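Local structure of citryl-spermidine/3,4-dihydroxybenzoyl-citryl-spermidine:spermidine ligase (Bacillus anthracis, 3TO3) at residues H232-D237 against Q264-I269; G397-D402 against A525-W530. The protein catalyses the ATP-dependent condensation of spermidine with citryl-spermidine intermediates, an amide-forming step in the biosynthesis of the siderophore petrobactin. All blocks are in the same frame, centred on the assembly; numbering follows the deposited sequence.

In the fold
Contact 1 closes before contact 2 opens along the chain, and the two lie on opposite sides of the chain's centre, their own centres 59 Å apart and their nearest atoms about 41 Å apart. Contact 1 belongs to the small antiparallel sheet of strands 192-197, 241-246 and 268-273, away from the ATP and magnesium sites. Contact 2 joins the loop leading into helix 402-408 to the end of helix 502-528; its Pro399 side chain is about 8 Å from that of Tyr391, which binds ATP. They share no helix, strand or sheet, so each ties together a separate part of this IucA/IucC-family ligase.

Contact 1: residues H232-D237 against Q264-I269; sequences HSMGCD and QDKGII
Met234, present as selenomethionine, and Cys236 meet Lys266 where the loop after helix 221-232 packs on the turn leading into strand 268-273, outermost within the chain in a three-stranded antiparallel sheet. The contact buries 203 Å² summed over both sides, and these three residues account for most of it. No hydrogen bond crosses between the segments, so the evidence is for association by van der Waals packing. A type I turn from His232 to Gly235, closed by Gly235 N to His232 O, reverses the loop just ahead of Cys236. The alpha carbons of Cys236 and Lys266 are nevertheless 8.0 Å apart, and side chains bridge that distance.

The aliphatic part of Lys266 does the touching. Its chain is bent at chi2 (-116°), which places CD 3.5 Å from Cys236 SG; CB and CG also lie near the sulfur. Farther out, Lys266 CE approaches the terminal methyl CE of Met234 at 3.3 Å, a close approach for two carbons, with the two side chains crossing obliquely. Lys266 NZ is 3.6 Å from the same methyl.

Ile269, the buried member, backs this group from the strand. Its side chain and that of Met234 run past each other in opposite directions, while its CD1 only grazes Cys236. Tyr241 of strand 241-246 touches both Cys236 and Ile269, and its hydroxyl hydrogen-bonds the carbonyl of Lys266, linking the two outer strands' ends of the sheet across 192-197. Lys266 also packs on Glu16 of the second subunit, placing this cluster beside the dimer contact. Before the strand, Asp265 OD2 accepts from Gly267 N at 3.0 Å, forming an Asx turn that spans Lys266. Toward the buried Ile269, Met234 SE lies 3.6 Å from the CG2 methyl of that residue.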
ATOM      1  N   HIS B 232     -15.692 -12.691 -30.051  1.00 79.69           N
ATOM      2  CA  HIS B 232     -16.705 -12.436 -31.076  1.00 87.62           C
ATOM      3  C   HIS B 232     -18.131 -12.520 -30.554  1.00 89.06           C
ATOM      4  O   HIS B 232     -19.006 -11.816 -31.035  1.00 91.41           O
ATOM      5  CB  HIS B 232     -16.552 -13.376 -32.271  1.00 90.56           C
ATOM      6  CG  HIS B 232     -17.535 -13.106 -33.364  1.00 99.35           C
ATOM      7  ND1 HIS B 232     -17.430 -12.018 -34.205  1.00103.77           N
ATOM      8  CD2 HIS B 232     -18.657 -13.764 -33.738  1.00103.26           C
ATOM      9  CE1 HIS B 232     -18.435 -12.028 -35.062  1.00103.90           C
ATOM     10  NE2 HIS B 232     -19.197 -13.075 -34.798  1.00104.48           N
ATOM     11  N   SER B 233     -18.355 -13.379 -29.568  1.00 91.47           N
ATOM     12  CA  SER B 233     -19.685 -13.588 -29.012  1.00 94.05           C
ATOM     13  C   SER B 233     -20.005 -12.546 -27.938  1.00 92.45           C
ATOM     14  O   SER B 233     -21.082 -12.559 -27.346  1.00 92.57           O
ATOM     15  CB  SER B 233     -19.785 -14.987 -28.419  1.00 96.87           C
ATOM     16  OG  SER B 233     -18.929 -15.092 -27.291  1.00 99.46           O
HETATM   17  N   MSE B 234     -19.046 -11.675 -27.656  1.00 87.22           N
HETATM   18  CA  MSE B 234     -19.297 -10.485 -26.846  1.00 81.44           C
HETATM   19  C   MSE B 234     -19.573  -9.280 -27.725  1.00 82.98           C
HETATM   20  O   MSE B 234     -19.579  -8.149 -27.246  1.00 87.77           O
HETATM   21  CB  MSE B 234     -18.139 -10.182 -25.921  1.00 73.37           C
HETATM   22  CG  MSE B 234     -17.681 -11.388 -25.187  1.00 73.42           C
HETATM   23 SE   MSE B 234     -16.115 -10.956 -24.169  0.56 76.99          SE
HETATM   24  CE  MSE B 234     -17.109 -10.337 -22.557  1.00 72.69           C
ATOM     25  N   GLY B 235     -19.681  -9.516 -29.027  1.00 76.68           N
ATOM     26  CA  GLY B 235     -19.925  -8.446 -29.969  1.00 76.78           C
ATOM     27  C   GLY B 235     -18.710  -7.566 -30.187  1.00 74.16           C
ATOM     28  O   GLY B 235     -18.835  -6.380 -30.491  1.00 76.33           O
ATOM     29  N   CYS B 236     -17.528  -8.153 -30.057  1.00 65.14           N
ATOM     30  CA  CYS B 236     -16.311  -7.416 -30.299  1.00 66.09           C
ATOM     31  C   CYS B 236     -15.587  -8.060 -31.453  1.00 67.01           C
ATOM     32  O   CYS B 236     -15.829  -9.209 -31.786  1.00 69.34           O
ATOM     33  CB  CYS B 236     -15.435  -7.400 -29.043  1.00 73.32           C
ATOM     34  SG  CYS B 236     -16.243  -6.586 -27.642  1.00 71.65           S
ATOM     35  N   ASP B 237     -14.710  -7.297 -32.086  1.00 66.87           N
ATOM     36  CA  ASP B 237     -14.040  -7.763 -33.274  1.00 56.99           C
ATOM     37  C   ASP B 237     -12.657  -8.293 -32.905  1.00 55.11           C
ATOM     38  O   ASP B 237     -11.731  -7.530 -32.626  1.00 53.47           O
ATOM     39  CB  ASP B 237     -13.952  -6.610 -34.277  1.00 67.57           C
ATOM     40  CG  ASP B 237     -13.210  -6.976 -35.547  1.00 71.02           C
ATOM     41  OD1 ASP B 237     -12.590  -8.056 -35.601  1.00 72.45           O
ATOM     42  OD2 ASP B 237     -13.229  -6.155 -36.489  1.00 78.37           O
ATOM     43  N   GLN B 264     -14.941  -2.857 -18.307  1.00 41.97           N
ATOM     44  CA  GLN B 264     -16.305  -2.458 -18.634  1.00 41.50           C
ATOM     45  C   GLN B 264     -16.531  -2.206 -20.142  1.00 47.54           C
ATOM     46  O   GLN B 264     -17.544  -2.606 -20.709  1.00 50.14           O
ATOM     47  CB  GLN B 264     -16.684  -1.201 -17.822  1.00 39.22           C
ATOM     48  CG  GLN B 264     -17.752  -0.294 -18.472  1.00 49.09           C
ATOM     49  CD  GLN B 264     -19.079  -0.942 -18.444  1.00 60.17           C
ATOM     50  OE1 GLN B 264     -19.293  -1.850 -17.637  1.00 66.69           O
ATOM     51  NE2 GLN B 264     -19.998  -0.506 -19.321  1.00 58.68           N
ATOM     52  N   ASP B 265     -15.607  -1.495 -20.765  1.00 45.20           N
ATOM     53  CA  ASP B 265     -15.728  -1.123 -22.159  1.00 50.89           C
ATOM     54  C   ASP B 265     -15.014  -2.086 -23.127  1.00 57.98           C
ATOM     55  O   ASP B 265     -14.909  -1.807 -24.316  1.00 68.50           O
ATOM     56  CB  ASP B 265     -15.372   0.358 -22.394  1.00 59.41           C
ATOM     57  CG  ASP B 265     -13.883   0.640 -22.300  1.00 71.93           C
ATOM     58  OD1 ASP B 265     -13.516   1.832 -22.233  1.00 81.89           O
ATOM     59  OD2 ASP B 265     -13.077  -0.316 -22.298  1.00 73.24           O
ATOM     60  N   LYS B 266     -14.504  -3.196 -22.605  1.00 45.10           N
ATOM     61  CA  LYS B 266     -13.860  -4.215 -23.430  1.00 44.20           C
ATOM     62  C   LYS B 266     -12.561  -3.772 -24.069  1.00 43.40           C
ATOM     63  O   LYS B 266     -12.117  -4.358 -25.041  1.00 51.23           O
ATOM     64  CB  LYS B 266     -14.828  -4.681 -24.528  1.00 45.63           C
ATOM     65  CG  LYS B 266     -16.261  -4.874 -24.044  1.00 45.25           C
ATOM     66  CD  LYS B 266     -16.712  -6.319 -24.148  1.00 64.25           C
ATOM     67  CE  LYS B 266     -16.555  -7.096 -22.840  1.00 81.97           C
ATOM     68  NZ  LYS B 266     -17.672  -6.806 -21.853  1.00 93.78           N
ATOM     69  N   GLY B 267     -11.922  -2.770 -23.475  1.00 43.89           N
ATOM     70  CA  GLY B 267     -10.528  -2.477 -23.754  1.00 35.23           C
ATOM     71  C   GLY B 267      -9.661  -3.671 -23.366  1.00 45.66           C
ATOM     72  O   GLY B 267      -8.595  -3.903 -23.952  1.00 42.52           O
ATOM     73  N   ILE B 268     -10.128  -4.406 -22.354  1.00 41.01           N
ATOM     74  CA  ILE B 268      -9.453  -5.575 -21.815  1.00 37.70           C
ATOM     75  C   ILE B 268     -10.475  -6.695 -21.617  1.00 40.40           C
ATOM     76  O   ILE B 268     -11.575  -6.483 -21.095  1.00 40.02           O
ATOM     77  CB  ILE B 268      -8.834  -5.265 -20.457  1.00 44.11           C
ATOM     78  CG1 ILE B 268      -7.502  -4.581 -20.619  1.00 49.08           C
ATOM     79  CG2 ILE B 268      -8.552  -6.516 -19.712  1.00 50.70           C
ATOM     80  CD1 ILE B 268      -6.998  -4.136 -19.260  1.00 59.17           C
ATOM     81  N   ILE B 269     -10.139  -7.895 -22.051  1.00 39.59           N
ATOM     82  CA  ILE B 269     -11.091  -8.989 -21.915  1.00 45.00           C
ATOM     83  C   ILE B 269     -10.352 -10.201 -21.374  1.00 47.54           C
ATOM     84  O   ILE B 269      -9.304 -10.594 -21.900  1.00 46.18           O
ATOM     85  CB  ILE B 269     -11.725  -9.385 -23.261  1.00 44.55           C
ATOM     86  CG1 ILE B 269     -12.412  -8.194 -23.927  1.00 43.23           C
ATOM     87  CG2 ILE B 269     -12.700 -10.531 -23.071  1.00 40.97           C
ATOM     88  CD1 ILE B 269     -12.873  -8.451 -25.370  1.00 40.05           C
TER

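Contact 2: residues G397-D402 against A525-W530; sequences GTPIID and ADKYEW
Tyr528, in the last turn of helix 502-528, reaches Pro399 and Asp402 in the loop that leads into helix 402-408. This is a surface contact of 231 Å² summed over both sides, joining a helix C-terminus to a helix start. Its tight part centres on the phenol oxygen. Tyr528 OH donates to Asp402 OD1 at 2.6 Å, and OD1 accepts through its anti lone pair, away from the other oxygen. Asp402 OD1 lies at the ring's edge, and the carboxylate plane is turned 17° from that of the ring. Asp402 CG stands anti to the backbone N (chi1 -178°), beside the carbonyl carbon; chi2 (80°) then turns the carboxylate so that OD1 meets the hydroxyl. Pro399 meets Tyr528 tip to tip, its CG 3.4 Å from the hydroxyl oxygen and 3.8 Å from CE2. A type I turn, closed by Asp402 N to Pro399 O at 3.1 Å, brings the proline and the acid together round one hydroxyl.

The looser side belongs to Lys527, an exposed residue. Its CG passes Pro399 CG at 3.7 Å, the two side chains crossing at a slant, and the chain then extends to the backbone of Gly397. There Lys527 CE lies 3.1 Å and NZ 3.2 Å from Gly397 O. Inward, Pro399 touches Val523 of the same helix 502-528, whereas Tyr528 packs on Ile410 of helix 410-432. The phenol-carboxylate bond pairs Tyr528 with an acid that is probably ionised; a proton donor placed on OD1 would favour that form of Asp402.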
ATOM      1  N   GLY B 397      27.230 -22.281   5.819  1.00 48.07           N
ATOM      2  CA  GLY B 397      28.327 -21.390   5.457  1.00 43.73           C
ATOM      3  C   GLY B 397      29.329 -21.876   4.423  1.00 49.49           C
ATOM      4  O   GLY B 397      30.192 -21.128   3.997  1.00 54.90           O
ATOM      5  N   THR B 398      29.249 -23.137   4.034  1.00 54.47           N
ATOM      6  CA  THR B 398      30.143 -23.670   3.013  1.00 54.67           C
ATOM      7  C   THR B 398      29.804 -23.050   1.664  1.00 47.90           C
ATOM      8  O   THR B 398      28.685 -23.176   1.214  1.00 48.77           O
ATOM      9  CB  THR B 398      29.935 -25.189   2.876  1.00 52.88           C
ATOM     10  OG1 THR B 398      30.058 -25.782   4.157  1.00 55.40           O
ATOM     11  CG2 THR B 398      30.948 -25.801   1.935  1.00 53.77           C
ATOM     12  N   PRO B 399      30.777 -22.408   1.008  1.00 44.94           N
ATOM     13  CA  PRO B 399      30.509 -21.889  -0.334  1.00 42.35           C
ATOM     14  C   PRO B 399      29.955 -23.003  -1.206  1.00 47.22           C
ATOM     15  O   PRO B 399      30.438 -24.134  -1.120  1.00 59.95           O
ATOM     16  CB  PRO B 399      31.901 -21.481  -0.821  1.00 35.30           C
ATOM     17  CG  PRO B 399      32.650 -21.170   0.454  1.00 42.09           C
ATOM     18  CD  PRO B 399      32.196 -22.273   1.363  1.00 41.65           C
ATOM     19  N   ILE B 400      28.957 -22.714  -2.025  1.00 39.74           N
ATOM     20  CA  ILE B 400      28.420 -23.760  -2.869  1.00 46.25           C
ATOM     21  C   ILE B 400      29.416 -24.198  -3.966  1.00 49.09           C
ATOM     22  O   ILE B 400      29.280 -25.288  -4.500  1.00 46.11           O
ATOM     23  CB  ILE B 400      27.057 -23.390  -3.495  1.00 54.36           C
ATOM     24  CG1 ILE B 400      27.247 -22.365  -4.589  1.00 55.92           C
ATOM     25  CG2 ILE B 400      26.044 -22.928  -2.444  1.00 47.34           C
ATOM     26  CD1 ILE B 400      26.525 -22.762  -5.829  1.00 66.04           C
ATOM     27  N   ILE B 401      30.437 -23.389  -4.257  1.00 40.17           N
ATOM     28  CA  ILE B 401      31.427 -23.787  -5.252  1.00 40.73           C
ATOM     29  C   ILE B 401      32.504 -24.677  -4.647  1.00 50.02           C
ATOM     30  O   ILE B 401      33.472 -25.044  -5.330  1.00 60.05           O
ATOM     31  CB  ILE B 401      32.090 -22.595  -6.038  1.00 42.53           C
ATOM     32  CG1 ILE B 401      32.820 -21.636  -5.099  1.00 44.21           C
ATOM     33  CG2 ILE B 401      31.058 -21.843  -6.893  1.00 47.85           C
ATOM     34  CD1 ILE B 401      33.545 -20.518  -5.820  1.00 33.78           C
ATOM     35  N   ASP B 402      32.344 -25.019  -3.369  1.00 45.16           N
ATOM     36  CA  ASP B 402      33.401 -25.713  -2.638  1.00 38.86           C
ATOM     37  C   ASP B 402      33.932 -26.958  -3.362  1.00 46.47           C
ATOM     38  O   ASP B 402      35.134 -27.043  -3.638  1.00 51.26           O
ATOM     39  CB  ASP B 402      32.967 -26.023  -1.209  1.00 42.05           C
ATOM     40  CG  ASP B 402      34.065 -26.713  -0.389  1.00 52.94           C
ATOM     41  OD1 ASP B 402      34.975 -26.003   0.105  1.00 50.49           O
ATOM     42  OD2 ASP B 402      34.008 -27.961  -0.224  1.00 58.43           O
ATOM     43  N   ALA B 525      38.771 -15.030   0.071  1.00 41.70           N
ATOM     44  CA  ALA B 525      39.581 -14.573   1.218  1.00 47.90           C
ATOM     45  C   ALA B 525      39.111 -15.138   2.571  1.00 53.82           C
ATOM     46  O   ALA B 525      39.915 -15.634   3.374  1.00 49.79           O
ATOM     47  CB  ALA B 525      39.637 -13.044   1.303  1.00 35.04           C
ATOM     48  N   ASP B 526      37.818 -15.045   2.847  1.00 48.42           N
ATOM     49  CA  ASP B 526      37.398 -15.402   4.190  1.00 49.57           C
ATOM     50  C   ASP B 526      37.246 -16.901   4.419  1.00 47.50           C
ATOM     51  O   ASP B 526      37.430 -17.369   5.517  1.00 49.83           O
ATOM     52  CB  ASP B 526      36.178 -14.584   4.614  1.00 58.00           C
ATOM     53  CG  ASP B 526      36.457 -13.061   4.569  1.00 64.55           C
ATOM     54  OD1 ASP B 526      37.447 -12.591   5.190  1.00 64.85           O
ATOM     55  OD2 ASP B 526      35.704 -12.346   3.879  1.00 63.52           O
ATOM     56  N   LYS B 527      36.842 -17.628   3.393  1.00 52.99           N
ATOM     57  CA  LYS B 527      36.756 -19.078   3.458  1.00 50.37           C
ATOM     58  C   LYS B 527      38.024 -19.894   3.174  1.00 52.17           C
ATOM     59  O   LYS B 527      38.215 -20.981   3.721  1.00 54.24           O
ATOM     60  CB  LYS B 527      35.602 -19.569   2.584  1.00 58.13           C
ATOM     61  CG  LYS B 527      34.259 -18.918   2.959  1.00 52.81           C
ATOM     62  CD  LYS B 527      33.922 -19.209   4.410  1.00 50.22           C
ATOM     63  CE  LYS B 527      32.423 -19.112   4.602  1.00 59.62           C
ATOM     64  NZ  LYS B 527      31.962 -19.335   6.010  1.00 69.38           N
ATOM     65  N   TYR B 528      38.744 -19.488   2.153  1.00 48.62           N
ATOM     66  CA  TYR B 528      39.968 -20.155   1.755  1.00 55.04           C
ATOM     67  C   TYR B 528      41.299 -19.473   2.039  1.00 57.16           C
ATOM     68  O   TYR B 528      42.345 -19.995   1.658  1.00 55.83           O
ATOM     69  CB  TYR B 528      39.846 -20.664   0.317  1.00 52.39           C
ATOM     70  CG  TYR B 528      38.530 -21.401   0.077  1.00 47.70           C
ATOM     71  CD1 TYR B 528      38.360 -22.700   0.504  1.00 51.90           C
ATOM     72  CD2 TYR B 528      37.453 -20.779  -0.528  1.00 41.83           C
ATOM     73  CE1 TYR B 528      37.163 -23.384   0.304  1.00 59.49           C
ATOM     74  CE2 TYR B 528      36.236 -21.458  -0.736  1.00 48.05           C
ATOM     75  CZ  TYR B 528      36.113 -22.762  -0.316  1.00 57.34           C
ATOM     76  OH  TYR B 528      34.947 -23.471  -0.494  1.00 59.13           O
ATOM     77  N   GLU B 529      41.275 -18.276   2.614  1.00 50.10           N
ATOM     78  CA  GLU B 529      42.535 -17.549   2.829  1.00 55.91           C
ATOM     79  C   GLU B 529      43.223 -17.207   1.519  1.00 52.45           C
ATOM     80  O   GLU B 529      44.436 -17.046   1.471  1.00 57.59           O
ATOM     81  CB  GLU B 529      43.532 -18.358   3.671  1.00 62.19           C
ATOM     82  CG  GLU B 529      42.934 -19.088   4.842  1.00 83.25           C
ATOM     83  CD  GLU B 529      42.139 -18.171   5.735  1.00103.63           C
ATOM     84  OE1 GLU B 529      42.753 -17.269   6.354  1.00111.40           O
ATOM     85  OE2 GLU B 529      40.899 -18.348   5.813  1.00110.10           O
ATOM     86  N   TRP B 530      42.453 -17.112   0.448  1.00 52.17           N
ATOM     87  CA  TRP B 530      42.973 -16.568  -0.798  1.00 55.88           C
ATOM     88  C   TRP B 530      42.927 -15.045  -0.652  1.00 55.93           C
ATOM     89  O   TRP B 530      41.862 -14.446  -0.438  1.00 57.76           O
ATOM     90  CB  TRP B 530      42.120 -17.041  -1.976  1.00 57.66           C
ATOM     91  CG  TRP B 530      42.727 -16.764  -3.283  1.00 58.02           C
ATOM     92  CD1 TRP B 530      42.507 -15.676  -4.085  1.00 56.38           C
ATOM     93  CD2 TRP B 530      43.657 -17.582  -3.966  1.00 59.17           C
ATOM     94  NE1 TRP B 530      43.255 -15.770  -5.227  1.00 52.68           N
ATOM     95  CE2 TRP B 530      43.975 -16.933  -5.178  1.00 62.15           C
ATOM     96  CE3 TRP B 530      44.250 -18.807  -3.681  1.00 64.19           C
ATOM     97  CZ2 TRP B 530      44.871 -17.462  -6.089  1.00 69.65           C
ATOM     98  CZ3 TRP B 530      45.141 -19.327  -4.588  1.00 72.92           C
ATOM     99  CH2 TRP B 530      45.446 -18.658  -5.777  1.00 72.86           C
TER